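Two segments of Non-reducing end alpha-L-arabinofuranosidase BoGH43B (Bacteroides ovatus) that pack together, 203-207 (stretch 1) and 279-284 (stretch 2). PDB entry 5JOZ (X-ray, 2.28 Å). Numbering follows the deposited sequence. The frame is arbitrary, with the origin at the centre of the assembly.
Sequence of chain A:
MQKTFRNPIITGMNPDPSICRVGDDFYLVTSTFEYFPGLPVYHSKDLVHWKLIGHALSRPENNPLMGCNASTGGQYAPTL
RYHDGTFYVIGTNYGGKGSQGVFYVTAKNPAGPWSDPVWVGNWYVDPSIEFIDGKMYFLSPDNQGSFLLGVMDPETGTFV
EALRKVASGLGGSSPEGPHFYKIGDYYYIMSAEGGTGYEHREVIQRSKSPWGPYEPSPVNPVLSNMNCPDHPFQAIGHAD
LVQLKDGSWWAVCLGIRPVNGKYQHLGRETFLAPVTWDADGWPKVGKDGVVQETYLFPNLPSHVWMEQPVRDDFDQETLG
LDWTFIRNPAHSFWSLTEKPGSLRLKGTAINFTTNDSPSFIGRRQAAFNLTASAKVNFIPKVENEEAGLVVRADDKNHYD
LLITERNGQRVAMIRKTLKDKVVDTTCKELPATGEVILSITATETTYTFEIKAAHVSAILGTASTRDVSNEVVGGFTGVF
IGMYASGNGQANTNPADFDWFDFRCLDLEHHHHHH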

# COMPACT_ATOMS: atom_id res chain seq x y z
N VAL A 203 11.90 -5.36 17.71
CA VAL A 203 12.77 -5.37 18.89
C VAL A 203 12.94 -3.95 19.41
O VAL A 203 12.68 -2.99 18.70
CB VAL A 203 14.16 -6.02 18.61
CG1 VAL A 203 13.98 -7.43 18.07
CG2 VAL A 203 15.02 -5.18 17.66
N ILE A 204 13.38 -3.81 20.66
CA ILE A 204 13.56 -2.47 21.25
C ILE A 204 14.81 -2.38 22.14
O ILE A 204 15.32 -3.38 22.62
CB ILE A 204 12.27 -2.03 21.98
CG1 ILE A 204 12.24 -0.50 22.20
CG2 ILE A 204 12.06 -2.81 23.27
CD1 ILE A 204 10.89 0.04 22.63
N GLN A 205 15.31 -1.16 22.28
CA GLN A 205 16.44 -0.84 23.16
C GLN A 205 16.28 0.59 23.67
O GLN A 205 15.52 1.38 23.10
CB GLN A 205 17.76 -1.00 22.41
CG GLN A 205 17.84 -0.23 21.10
CD GLN A 205 19.08 -0.57 20.30
OE1 GLN A 205 20.20 -0.45 20.79
NE2 GLN A 205 18.89 -0.99 19.05
N ARG A 206 16.99 0.93 24.75
CA ARG A 206 16.83 2.24 25.37
C ARG A 206 18.12 2.81 25.97
O ARG A 206 19.09 2.09 26.23
CB ARG A 206 15.72 2.20 26.42
CG ARG A 206 16.16 1.78 27.82
CD ARG A 206 14.97 1.42 28.69
NE ARG A 206 15.38 0.87 29.97
CZ ARG A 206 14.55 0.43 30.92
NH1 ARG A 206 13.22 0.45 30.75
NH2 ARG A 206 15.05 -0.05 32.06
N SER A 207 18.09 4.12 26.21
CA SER A 207 19.21 4.83 26.81
C SER A 207 18.71 6.00 27.66
O SER A 207 17.62 6.51 27.42
CB SER A 207 20.14 5.31 25.70
OG SER A 207 21.13 6.19 26.20
N ALA A 279 7.20 -3.96 34.70
CA ALA A 279 7.63 -3.18 35.87
C ALA A 279 8.94 -2.40 35.68
O ALA A 279 9.10 -1.34 36.28
CB ALA A 279 7.70 -4.09 37.09
N ASP A 280 9.85 -2.91 34.86
CA ASP A 280 11.13 -2.26 34.57
C ASP A 280 11.07 -1.25 33.41
O ASP A 280 12.08 -0.66 33.05
CB ASP A 280 12.21 -3.31 34.30
CG ASP A 280 12.41 -4.28 35.48
OD1 ASP A 280 12.34 -3.84 36.66
OD2 ASP A 280 12.66 -5.48 35.24
N GLY A 281 9.89 -1.03 32.83
CA GLY A 281 9.73 -0.08 31.72
C GLY A 281 10.05 -0.65 30.34
O GLY A 281 10.59 0.07 29.51
N TRP A 282 9.69 -1.91 30.10
CA TRP A 282 9.90 -2.56 28.80
C TRP A 282 8.57 -3.01 28.20
O TRP A 282 7.77 -3.65 28.87
CB TRP A 282 10.85 -3.75 28.94
CG TRP A 282 12.26 -3.40 29.32
CD1 TRP A 282 12.86 -3.62 30.52
CD2 TRP A 282 13.24 -2.76 28.49
NE1 TRP A 282 14.14 -3.16 30.50
CE2 TRP A 282 14.42 -2.64 29.26
CE3 TRP A 282 13.25 -2.28 27.17
CZ2 TRP A 282 15.59 -2.06 28.76
CZ3 TRP A 282 14.41 -1.70 26.67
CH2 TRP A 282 15.57 -1.60 27.47
N PRO A 283 8.34 -2.68 26.91
CA PRO A 283 7.05 -2.98 26.29
C PRO A 283 6.98 -4.36 25.64
O PRO A 283 7.99 -4.87 25.15
CB PRO A 283 6.95 -1.90 25.23
CG PRO A 283 8.36 -1.76 24.76
CD PRO A 283 9.25 -2.07 25.93
N LYS A 284 5.80 -4.97 25.64
CA LYS A 284 5.57 -6.19 24.89
C LYS A 284 4.09 -6.37 24.55
O LYS A 284 3.22 -5.99 25.33
CB LYS A 284 6.08 -7.41 25.67
CG LYS A 284 6.23 -8.68 24.84
CD LYS A 284 6.62 -9.88 25.70
CE LYS A 284 7.02 -11.10 24.87
NZ LYS A 284 8.39 -11.05 24.28

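This is a side-chain-mediated contact between a β-strand and a mostly irregular segment, built around one arginine that stacks on a tryptophan and bonds to the backbone of the turn before it, with a small apolar patch alongside. The touching residues are at least 74 positions apart in sequence. Residues 203–207 are fully extended, whereas residues 279–282 form a loop or turn that leads into a strand at Pro283 and Lys284. The touching parts run in roughly opposing directions, 141° apart, and the nearest pair of CA atoms, Ile204 CA and Pro283 CA, is separated by 8.2 Å. No backbone-to-backbone hydrogen bond joins them; side chains bridge the gap.

The alternation of a β-strand decides which residues of the first stretch take part. Ile204 and Arg206 point their CA-to-CB bonds toward the loop, while Gln205 and Ser207 point away. Gln205 still contributes through its backbone, its CA lying 4.1 Å from CZ3 at the edge of the Trp282 ring.

Arg206 has the most area covered by the other stretch, 92 Å². Its chain is nearly straight beyond CB, with chi2, chi3 and chi4 all near 180°, and this extension carries the guanidinium across Trp282. The two planar groups lie nearly parallel, their planes 16° apart and their centres 3.9 Å apart, and Arg206 NE comes within 3.2 Å of Trp282 CZ2. The positive charge thus meets the electron-rich indole face, although CZ sits off-centre over the six-membered ring. The aliphatic part adds a CH-π contact, with Arg206 CD 3.7 Å from the centroid of that same ring.

Stacking leaves the guanidinium edge free for hydrogen bonds in its own plane. Arg206 NH1 donates to Asp280 O at 2.8 Å with a favourable angle of 160°, and Arg206 NH2 reaches the same oxygen at 3.2 Å with a more bent geometry. Asp280 therefore engages through its carbonyl, while its carboxylate leads away. Gly281 suits the turn twice over: its phi/psi of 85/38 would jam a CB against the preceding carbonyl, and an ideal CB would lie only 2.9 Å from Arg206 NH1, a clash.

Ile204 supplies the apolar part. Its CG2 packs 4.1 Å from CE3 at the edge of the Trp282 ring, and its CD1 rests 3.8 Å from Pro283 CG. A branched aliphatic side chain can fill the space beside both rings, and all three residues are buried, so these contacts keep nonpolar surface from water.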